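Side-chain contacts in probable transcriptional regulator (Pseudomonas aeruginosa PAO1, PDB 2GEN), which probably binds cis-regulatory DNA as a transcription factor of the TetR family: residues 37-41 against 42-46; 86-89 against 90-94; 156-159 against 160-163; 173-177 against 178-182. All coordinates share one frame; numbering follows the deposited sequence.

Contact 1: 37-41 against 42-46; sequences SGASI and GSLYH
Ser40 and Ser43 meet at the start of helix 41-47, where the polar contacts dominate. Ser40 is the N-cap residue. Its OG accepts from Ser43 N at 3.0 Å, with an N-H...O angle of 154°. That OG sits between its own backbone N and carbonyl carbon (chi1 68°), which turns it to the first turn of the helix. The backbone then takes up the helical pattern. Leu44 N donates to Ser40 O, and Tyr45 N donates to Ile41 O. At the end of helix 30-37, Ser37 OG accepts from Ala39 N at 3.2 Å, an ST turn. Ser37 OG is also hydrogen-bonded to Ile33 O. Gly38 between them has positive phi and leaves helix 30-37.

The apolar contacts are few. Leu44 CD2 reaches back to Ala39 CB at 4.1 Å. Leu44 also packs on Ile30 and Ile33 of helix 30-37 and on Ile12 of helix 9-23. Farther out, Ile41 and Tyr45 lie side by side and point the same way. Ile41 CG2 is 4.0 Å from Tyr45 CD1, and Ile41 O lies at the edge of the ring, in its plane.

The segments fall within the predicted helix-turn-helix. Ser37 OG and Ser40 OG satisfy backbone N-H groups at the turn and the helix start, while Leu44 ties helix 41-47 to the two helices before it. Helix 41-47 is probably the recognition helix, as in TetR relatives.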
loop_
_atom_site.group_PDB
_atom_site.type_symbol
_atom_site.label_atom_id
_atom_site.label_comp_id
_atom_site.label_asym_id
_atom_site.label_seq_id
_atom_site.Cartn_x
_atom_site.Cartn_y
_atom_site.Cartn_z
ATOM N N SER A 37 18.895 -0.984 -24.545
ATOM C CA SER A 37 19.716 -2.078 -24.032
ATOM C C SER A 37 20.885 -2.499 -24.911
ATOM O O SER A 37 21.794 -3.179 -24.430
ATOM C CB SER A 37 18.860 -3.304 -23.720
ATOM O OG SER A 37 18.502 -3.984 -24.904
ATOM N N GLY A 38 20.854 -2.119 -26.189
ATOM C CA GLY A 38 21.867 -2.567 -27.156
ATOM C C GLY A 38 21.762 -4.047 -27.518
ATOM O O GLY A 38 22.630 -4.585 -28.212
ATOM N N ALA A 39 20.711 -4.719 -27.040
ATOM C CA ALA A 39 20.440 -6.104 -27.431
ATOM C C ALA A 39 19.467 -6.125 -28.607
ATOM O O ALA A 39 18.567 -5.285 -28.705
ATOM C CB ALA A 39 19.895 -6.913 -26.274
ATOM N N SER A 40 19.675 -7.084 -29.507
ATOM C CA SER A 40 18.823 -7.260 -30.668
ATOM C C SER A 40 17.452 -7.770 -30.238
ATOM O O SER A 40 17.284 -8.246 -29.109
ATOM C CB SER A 40 19.474 -8.232 -31.652
ATOM O OG SER A 40 19.514 -9.549 -31.135
ATOM N N ILE A 41 16.468 -7.671 -31.131
ATOM C CA ILE A 41 15.154 -8.198 -30.821
ATOM C C ILE A 41 15.187 -9.728 -30.675
ATOM O O ILE A 41 14.549 -10.279 -29.771
ATOM C CB ILE A 41 14.034 -7.637 -31.755
ATOM C CG1 ILE A 41 13.660 -6.235 -31.267
ATOM C CG2 ILE A 41 12.772 -8.458 -31.625
ATOM C CD1 ILE A 41 13.268 -5.290 -32.310
ATOM N N GLY A 42 15.969 -10.398 -31.522
ATOM C CA GLY A 42 16.213 -11.832 -31.358
ATOM C C GLY A 42 16.754 -12.173 -29.967
ATOM O O GLY A 42 16.286 -13.112 -29.315
ATOM N N SER A 43 17.727 -11.389 -29.518
ATOM C CA SER A 43 18.340 -11.586 -28.202
ATOM C C SER A 43 17.350 -11.378 -27.036
ATOM O O SER A 43 17.317 -12.177 -26.089
ATOM C CB SER A 43 19.554 -10.677 -28.059
ATOM O OG SER A 43 20.183 -10.894 -26.822
ATOM N N LEU A 44 16.545 -10.319 -27.114
ATOM C CA LEU A 44 15.521 -10.042 -26.117
ATOM C C LEU A 44 14.552 -11.207 -25.993
ATOM O O LEU A 44 14.105 -11.557 -24.895
ATOM C CB LEU A 44 14.769 -8.758 -26.468
ATOM C CG LEU A 44 15.519 -7.425 -26.392
ATOM C CD1 LEU A 44 14.639 -6.264 -26.845
ATOM C CD2 LEU A 44 16.007 -7.170 -24.957
ATOM N N TYR A 45 14.229 -11.827 -27.124
ATOM C CA TYR A 45 13.376 -12.998 -27.116
ATOM C C TYR A 45 14.112 -14.238 -26.584
ATOM O O TYR A 45 13.508 -15.068 -25.896
ATOM C CB TYR A 45 12.774 -13.244 -28.518
ATOM C CG TYR A 45 11.430 -12.573 -28.739
ATOM C CD1 TYR A 45 11.352 -11.234 -29.134
ATOM C CD2 TYR A 45 10.241 -13.271 -28.532
ATOM C CE1 TYR A 45 10.109 -10.607 -29.334
ATOM C CE2 TYR A 45 8.999 -12.664 -28.737
ATOM C CZ TYR A 45 8.942 -11.327 -29.147
ATOM O OH TYR A 45 7.704 -10.731 -29.341
ATOM N N HIS A 46 15.405 -14.364 -26.898
ATOM C CA HIS A 46 16.176 -15.531 -26.462
ATOM C C HIS A 46 16.318 -15.561 -24.942
ATOM O O HIS A 46 16.039 -16.582 -24.305
ATOM C CB HIS A 46 17.556 -15.598 -27.128
ATOM C CG HIS A 46 18.304 -16.859 -26.814
ATOM N ND1 HIS A 46 19.415 -16.883 -25.997
ATOM C CD2 HIS A 46 18.085 -18.144 -27.185
ATOM C CE1 HIS A 46 19.855 -18.125 -25.889
ATOM N NE2 HIS A 46 19.063 -18.911 -26.594
#

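Contact 2: 86-89 against 90-94; sequences LLVT and SYIDW
Segments 86-89 and 90-94 are consecutive turns of helix 80-97, joined by i to i+4 backbone bonds from Ser90 N to Leu86 O, Ile92 N to Val88 O and Asp93 N to Thr89 O. Ser90 adds a side-chain bond. Its OG donates to Leu86 O at 2.8 Å, so two donors of one residue grip this oxygen, from opposite faces of the carbonyl plane. With OG anti to the carbonyl carbon (chi1 -63°), the hydroxyl folds back along the helix to that oxygen. Leu86 CD1 lies alongside it, 3.4 Å from Ser90 OG. A water donates to Ser90 OG at 2.9 Å and is also hydrogen-bonded to Thr89 OG1 at 2.7 Å, bridging the two hydroxyls. Asp93 OD2 comes within 4.2 Å of Thr89 CB, but its carboxylate is engaged by Arg181 in a salt bridge. On another side of the helix, Val88 CG1 touches Ile92 CG1 at 4.3 Å.

This part of helix 80-97 touches four others. Leu86, Leu87 and Ser90 face helix 51-76. Val88 and Thr89 pack on helix 181-192. Ile92 meets Ala161 of helix 150-169. Tyr91 sets its ring edge-to-face with His162 there, and Trp94 packs on helix 99-114.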
loop_
_atom_site.group_PDB
_atom_site.type_symbol
_atom_site.label_atom_id
_atom_site.label_comp_id
_atom_site.label_asym_id
_atom_site.label_seq_id
_atom_site.Cartn_x
_atom_site.Cartn_y
_atom_site.Cartn_z
ATOM N N LEU A 86 16.240 -5.875 10.185
ATOM C CA LEU A 86 16.648 -6.264 8.838
ATOM C C LEU A 86 15.500 -6.231 7.860
ATOM O O LEU A 86 15.679 -5.823 6.722
ATOM C CB LEU A 86 17.322 -7.662 8.895
ATOM C CG LEU A 86 17.772 -8.155 7.519
ATOM C CD1 LEU A 86 19.034 -7.402 7.089
ATOM C CD2 LEU A 86 18.010 -9.658 7.658
ATOM N N LEU A 87 14.299 -6.711 8.264
ATOM C CA LEU A 87 13.148 -6.659 7.362
ATOM C C LEU A 87 12.873 -5.216 6.934
ATOM O O LEU A 87 12.517 -4.984 5.794
ATOM C CB LEU A 87 11.917 -7.216 8.067
ATOM C CG LEU A 87 12.023 -8.735 8.394
ATOM C CD1 LEU A 87 10.940 -9.172 9.398
ATOM C CD2 LEU A 87 11.886 -9.564 7.125
ATOM N N VAL A 88 13.069 -4.287 7.858
ATOM C CA VAL A 88 12.770 -2.874 7.585
ATOM C C VAL A 88 13.899 -2.176 6.846
ATOM O O VAL A 88 13.653 -1.594 5.784
ATOM C CB VAL A 88 12.467 -2.126 8.865
ATOM C CG1 VAL A 88 12.235 -0.552 8.600
ATOM C CG2 VAL A 88 11.167 -2.713 9.500
ATOM N N THR A 89 15.117 -2.250 7.393
ATOM C CA THR A 89 16.244 -1.518 6.674
ATOM C C THR A 89 16.452 -2.057 5.258
ATOM O O THR A 89 16.818 -1.293 4.380
ATOM C CB THR A 89 17.553 -1.581 7.454
ATOM O OG1 THR A 89 17.977 -2.949 7.553
ATOM C CG2 THR A 89 17.353 -1.030 8.849
ATOM N N SER A 90 16.269 -3.363 5.014
ATOM C CA SER A 90 16.456 -3.914 3.680
ATOM C C SER A 90 15.484 -3.294 2.682
ATOM O O SER A 90 15.856 -2.969 1.550
ATOM C CB SER A 90 16.367 -5.451 3.679
ATOM O OG SER A 90 17.400 -5.980 4.461
ATOM N N TYR A 91 14.232 -3.104 3.120
ATOM C CA TYR A 91 13.240 -2.554 2.231
ATOM C C TYR A 91 13.519 -1.072 1.952
ATOM O O TYR A 91 13.574 -0.669 0.787
ATOM C CB TYR A 91 11.831 -2.756 2.811
ATOM C CG TYR A 91 10.833 -2.179 1.884
ATOM C CD1 TYR A 91 10.601 -2.783 0.630
ATOM C CD2 TYR A 91 10.153 -0.996 2.203
ATOM C CE1 TYR A 91 9.672 -2.222 -0.275
ATOM C CE2 TYR A 91 9.234 -0.435 1.314
ATOM C CZ TYR A 91 8.997 -1.048 0.101
ATOM O OH TYR A 91 8.113 -0.482 -0.793
ATOM N N ILE A 92 13.774 -0.304 3.000
ATOM C CA ILE A 92 13.973 1.145 2.877
ATOM C C ILE A 92 15.223 1.373 2.003
ATOM O O ILE A 92 15.171 2.111 1.034
ATOM C CB ILE A 92 14.092 1.804 4.263
ATOM C CG1 ILE A 92 12.717 1.774 4.966
ATOM C CG2 ILE A 92 14.664 3.265 4.109
ATOM C CD1 ILE A 92 11.649 2.545 4.258
ATOM N N ASP A 93 16.296 0.665 2.323
ATOM C CA ASP A 93 17.572 0.854 1.570
ATOM C C ASP A 93 17.393 0.499 0.111
ATOM O O ASP A 93 17.906 1.197 -0.744
ATOM C CB ASP A 93 18.667 0.023 2.187
ATOM C CG ASP A 93 19.067 0.538 3.558
ATOM O OD1 ASP A 93 18.617 1.664 3.943
ATOM O OD2 ASP A 93 19.852 -0.146 4.265
ATOM N N TRP A 94 16.694 -0.618 -0.174
ATOM C CA TRP A 94 16.468 -1.048 -1.536
ATOM C C TRP A 94 15.634 0.009 -2.318
ATOM O O TRP A 94 15.957 0.352 -3.478
ATOM C CB TRP A 94 15.815 -2.448 -1.577
ATOM C CG TRP A 94 15.731 -2.958 -3.007
ATOM C CD1 TRP A 94 16.702 -3.685 -3.711
ATOM C CD2 TRP A 94 14.659 -2.749 -3.906
ATOM N NE1 TRP A 94 16.246 -3.936 -4.995
ATOM C CE2 TRP A 94 15.002 -3.382 -5.137
ATOM C CE3 TRP A 94 13.420 -2.102 -3.798
ATOM C CZ2 TRP A 94 14.137 -3.363 -6.255
ATOM C CZ3 TRP A 94 12.555 -2.105 -4.914
ATOM C CH2 TRP A 94 12.938 -2.728 -6.109
HETATM O O HOH W 1 19.288 -4.006 5.383
#

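Contact 3: 156-159 against 160-163; sequences VVIG and PAHD
Ile158 and His162 stand one turn apart on helix 150-169 and form a CH-pi contact. Ile158 CG1 lies over one face of the imidazole, 3.6 Å from the ring centroid and offset toward the rim near NE2 and CD2. Ile158 CG2 lies by the CE1-ND1 side, 3.6 Å from His162 CE1. CG1 is roughly anti to the backbone N (chi1 -154°), which leaves CG2 between that N and the carbonyl carbon, and both branches reach the ring. Ile158 CD1 also touches Ala161 CB at 4.2 Å.

The hydrogen bonds work round a proline. Pro160 has no N-H, and its CD packs 3.3 Å from Val156 O. Ala161 N has no bond to the turn before, and the helix is kinked here. A water bridges the missing bond: it accepts from Ala161 N at 2.8 Å and donates to Val157 O at 2.8 Å. The regular pattern resumes at once. His162 N donates to Ile158 O at 2.8 Å, nearly straight at 174°, and Asp163 N donates to Gly159 O.

This helix lies against helix 80-97 through Val157, Ile158 and Ala161, and against helix 181-192 through Val156 and Pro160. In the second subunit, Pro160 meets its counterpart, and His162 ND1 is hydrogen-bonded to Asp163 OD1.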
loop_
_atom_site.group_PDB
_atom_site.type_symbol
_atom_site.label_atom_id
_atom_site.label_comp_id
_atom_site.label_asym_id
_atom_site.label_seq_id
_atom_site.Cartn_x
_atom_site.Cartn_y
_atom_site.Cartn_z
ATOM N N VAL A 156 2.591 -5.350 10.801
ATOM C CA VAL A 156 3.158 -4.366 11.742
ATOM C C VAL A 156 4.610 -4.076 11.443
ATOM O O VAL A 156 4.991 -2.903 11.396
ATOM C CB VAL A 156 2.773 -4.406 13.302
ATOM C CG1 VAL A 156 1.480 -5.164 13.667
ATOM C CG2 VAL A 156 3.877 -4.330 14.283
ATOM N N VAL A 157 5.393 -5.118 11.141
ATOM C CA VAL A 157 6.833 -4.856 10.912
ATOM C C VAL A 157 7.092 -4.011 9.656
ATOM O O VAL A 157 7.893 -3.023 9.719
ATOM C CB VAL A 157 7.643 -6.186 10.874
ATOM C CG1 VAL A 157 9.129 -5.921 10.406
ATOM C CG2 VAL A 157 7.624 -6.795 12.242
ATOM N N ILE A 158 6.444 -4.366 8.552
ATOM C CA ILE A 158 6.723 -3.712 7.243
ATOM C C ILE A 158 5.716 -2.654 6.792
ATOM O O ILE A 158 5.984 -1.894 5.830
ATOM C CB ILE A 158 6.989 -4.770 6.102
ATOM C CG1 ILE A 158 7.864 -4.202 4.970
ATOM C CG2 ILE A 158 5.714 -5.332 5.559
ATOM C CD1 ILE A 158 9.277 -3.856 5.466
ATOM N N GLY A 159 4.519 -2.620 7.416
ATOM C CA GLY A 159 3.457 -1.712 6.952
ATOM C C GLY A 159 3.906 -0.237 6.971
ATOM O O GLY A 159 3.692 0.437 5.977
ATOM N N PRO A 160 4.467 0.238 8.093
ATOM C CA PRO A 160 4.909 1.663 8.060
ATOM C C PRO A 160 5.896 1.987 6.929
ATOM O O PRO A 160 5.707 2.985 6.194
ATOM C CB PRO A 160 5.521 1.875 9.441
ATOM C CG PRO A 160 4.713 0.968 10.341
ATOM C CD PRO A 160 4.640 -0.298 9.458
ATOM N N ALA A 161 6.932 1.163 6.763
ATOM C CA ALA A 161 7.877 1.342 5.682
ATOM C C ALA A 161 7.204 1.277 4.314
ATOM O O ALA A 161 7.461 2.126 3.488
ATOM C CB ALA A 161 9.035 0.281 5.786
ATOM N N HIS A 162 6.343 0.277 4.048
ATOM C CA HIS A 162 5.608 0.224 2.806
ATOM C C HIS A 162 4.798 1.522 2.590
ATOM O O HIS A 162 4.768 2.092 1.475
ATOM C CB HIS A 162 4.640 -0.975 2.806
ATOM C CG HIS A 162 5.275 -2.287 2.477
ATOM N ND1 HIS A 162 4.556 -3.477 2.481
ATOM C CD2 HIS A 162 6.551 -2.620 2.139
ATOM C CE1 HIS A 162 5.356 -4.474 2.126
ATOM N NE2 HIS A 162 6.572 -3.983 1.915
ATOM N N ASP A 163 4.119 1.947 3.650
ATOM C CA ASP A 163 3.238 3.099 3.542
ATOM C C ASP A 163 4.039 4.385 3.280
ATOM O O ASP A 163 3.699 5.146 2.364
ATOM C CB ASP A 163 2.380 3.226 4.793
ATOM C CG ASP A 163 1.226 4.186 4.606
ATOM O OD1 ASP A 163 0.233 3.811 3.910
ATOM O OD2 ASP A 163 1.322 5.304 5.144
HETATM O O HOH W 2 8.116 -0.394 8.815
#

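Contact 4: 173-177 against 178-182; sequences TRVAL and ADCRE
Ala176 and Asp179 face each other where the loop 173-177 leads through a 3-10 turn into helix 181-192. A water joins them. It accepts from Ala176 N at 2.6 Å and donates to Asp179 OD2 at 2.9 Å, so this loop amide is satisfied through solvent. CG of Asp179 is anti to the carbonyl carbon (chi1 -79°), and this swings the carboxylate back over the loop, with OD2 3.7 Å from Ala176 CB. Ala176 O takes a weak bond from Asp179 N. Leu177 O accepts from Cys180 N at 3.0 Å, but the donor stands above the carbonyl plane, 57° out of it. In the loop itself, Thr173 OG1 donates to Val175 O at 3.0 Å, in the carbonyl plane and on a lone pair.

The thiol makes an apolar contact: Cys180 SG lies against Val175 CB at 3.9 Å. Arg181 leads away from the loop to helix 80-97, where NH2 forms a salt bridge with Asp93 OD2. Earlier in the loop, Arg174 forms a salt bridge with Asp150 of the second subunit.

The i to i+3 bonds from Asp179 N and Cys180 N mark a short 3-10 turn, 178-180. Cys180 then takes the N-cap position. The arrangement is a 3-10 lead-in to the last helix of the chain.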
loop_
_atom_site.group_PDB
_atom_site.type_symbol
_atom_site.label_atom_id
_atom_site.label_comp_id
_atom_site.label_asym_id
_atom_site.label_seq_id
_atom_site.Cartn_x
_atom_site.Cartn_y
_atom_site.Cartn_z
ATOM N N THR A 173 5.222 13.399 0.674
ATOM C CA THR A 173 5.797 13.540 2.023
ATOM C C THR A 173 6.643 14.819 2.191
ATOM O O THR A 173 7.182 15.343 1.225
ATOM C CB THR A 173 6.728 12.334 2.413
ATOM O OG1 THR A 173 7.944 12.373 1.653
ATOM C CG2 THR A 173 6.047 11.007 2.209
ATOM N N ARG A 174 6.768 15.282 3.435
ATOM C CA ARG A 174 7.733 16.336 3.768
ATOM C C ARG A 174 8.967 15.756 4.476
ATOM O O ARG A 174 9.565 16.452 5.310
ATOM C CB ARG A 174 7.132 17.431 4.676
ATOM C CG ARG A 174 5.645 17.653 4.655
ATOM C CD ARG A 174 5.193 18.122 6.029
ATOM N NE ARG A 174 4.031 17.388 6.528
ATOM C CZ ARG A 174 3.453 17.571 7.721
ATOM N NH1 ARG A 174 3.896 18.485 8.589
ATOM N NH2 ARG A 174 2.412 16.825 8.057
ATOM N N VAL A 175 9.336 14.501 4.180
ATOM C CA VAL A 175 10.570 13.898 4.720
ATOM C C VAL A 175 11.359 13.119 3.669
ATOM O O VAL A 175 10.789 12.674 2.684
ATOM C CB VAL A 175 10.324 12.940 5.943
ATOM C CG1 VAL A 175 10.627 13.643 7.245
ATOM C CG2 VAL A 175 8.952 12.344 5.935
ATOM N N ALA A 176 12.674 12.997 3.861
ATOM C CA ALA A 176 13.491 12.135 3.009
ATOM C C ALA A 176 13.308 10.711 3.555
ATOM O O ALA A 176 13.469 10.494 4.765
ATOM C CB ALA A 176 14.947 12.549 3.069
ATOM N N LEU A 177 12.915 9.771 2.697
ATOM C CA LEU A 177 12.786 8.352 3.129
ATOM C C LEU A 177 14.003 7.821 3.894
ATOM O O LEU A 177 13.802 7.208 4.951
ATOM C CB LEU A 177 12.419 7.411 1.964
ATOM C CG LEU A 177 12.050 5.967 2.361
ATOM C CD1 LEU A 177 10.835 5.908 3.296
ATOM C CD2 LEU A 177 11.813 5.089 1.132
ATOM N N ALA A 178 15.237 8.070 3.411
ATOM C CA ALA A 178 16.450 7.655 4.123
ATOM C C ALA A 178 16.532 8.249 5.520
ATOM O O ALA A 178 17.062 7.612 6.413
ATOM C CB ALA A 178 17.740 7.996 3.323
ATOM N N ASP A 179 15.979 9.457 5.727
ATOM C CA ASP A 179 16.034 10.091 7.048
ATOM C C ASP A 179 15.069 9.439 8.041
ATOM O O ASP A 179 15.083 9.780 9.203
ATOM C CB ASP A 179 15.706 11.606 6.985
ATOM C CG ASP A 179 16.877 12.474 6.505
ATOM O OD1 ASP A 179 18.036 11.999 6.508
ATOM O OD2 ASP A 179 16.605 13.662 6.134
ATOM N N CYS A 180 14.206 8.527 7.588
ATOM C CA CYS A 180 13.298 7.850 8.523
ATOM C C CYS A 180 13.704 6.382 8.714
ATOM O O CYS A 180 13.008 5.642 9.390
ATOM C CB CYS A 180 11.880 7.870 7.994
ATOM S SG CYS A 180 11.259 9.571 7.779
ATOM N N ARG A 181 14.831 5.990 8.150
ATOM C CA ARG A 181 15.261 4.579 8.236
ATOM C C ARG A 181 15.404 4.089 9.681
ATOM O O ARG A 181 14.807 3.044 10.045
ATOM C CB ARG A 181 16.576 4.367 7.453
ATOM C CG ARG A 181 17.192 2.974 7.638
ATOM C CD ARG A 181 18.591 3.103 7.118
ATOM N NE ARG A 181 19.228 1.865 6.723
ATOM C CZ ARG A 181 20.066 1.178 7.489
ATOM N NH1 ARG A 181 20.328 1.527 8.777
ATOM N NH2 ARG A 181 20.649 0.119 6.983
ATOM N N GLU A 182 16.171 4.800 10.512
ATOM C CA GLU A 182 16.404 4.365 11.915
ATOM C C GLU A 182 15.096 4.380 12.708
ATOM O O GLU A 182 14.781 3.411 13.422
ATOM C CB GLU A 182 17.511 5.180 12.639
ATOM C CG GLU A 182 17.756 4.718 14.112
ATOM C CD GLU A 182 18.266 3.276 14.184
ATOM O OE1 GLU A 182 18.821 2.789 13.158
ATOM O OE2 GLU A 182 18.114 2.646 15.257
HETATM O O HOH W 3 13.823 14.307 5.826
#

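In the fold
Contact 1 comes first along the chain and stands alone, in the predicted DNA-binding region. Its centre is about 33 Å from that of contact 2 and about 38 to 39 Å from those of contacts 3 and 4. Those three follow in order on helix 80-97, helix 150-169 and the loop and 3-10 turn leading into helix 181-192, with centres about 10 to 13 Å apart. Contact 2 touches both others: Val88 and Tyr91 meet contact 3, and Asp93 and Ile92 meet contact 4. Contacts 3 and 4 do not touch each other, but both reach the second subunit. The layout fits a TetR-type regulator, with an N-terminal DNA-binding domain apart from a helical dimerisation body.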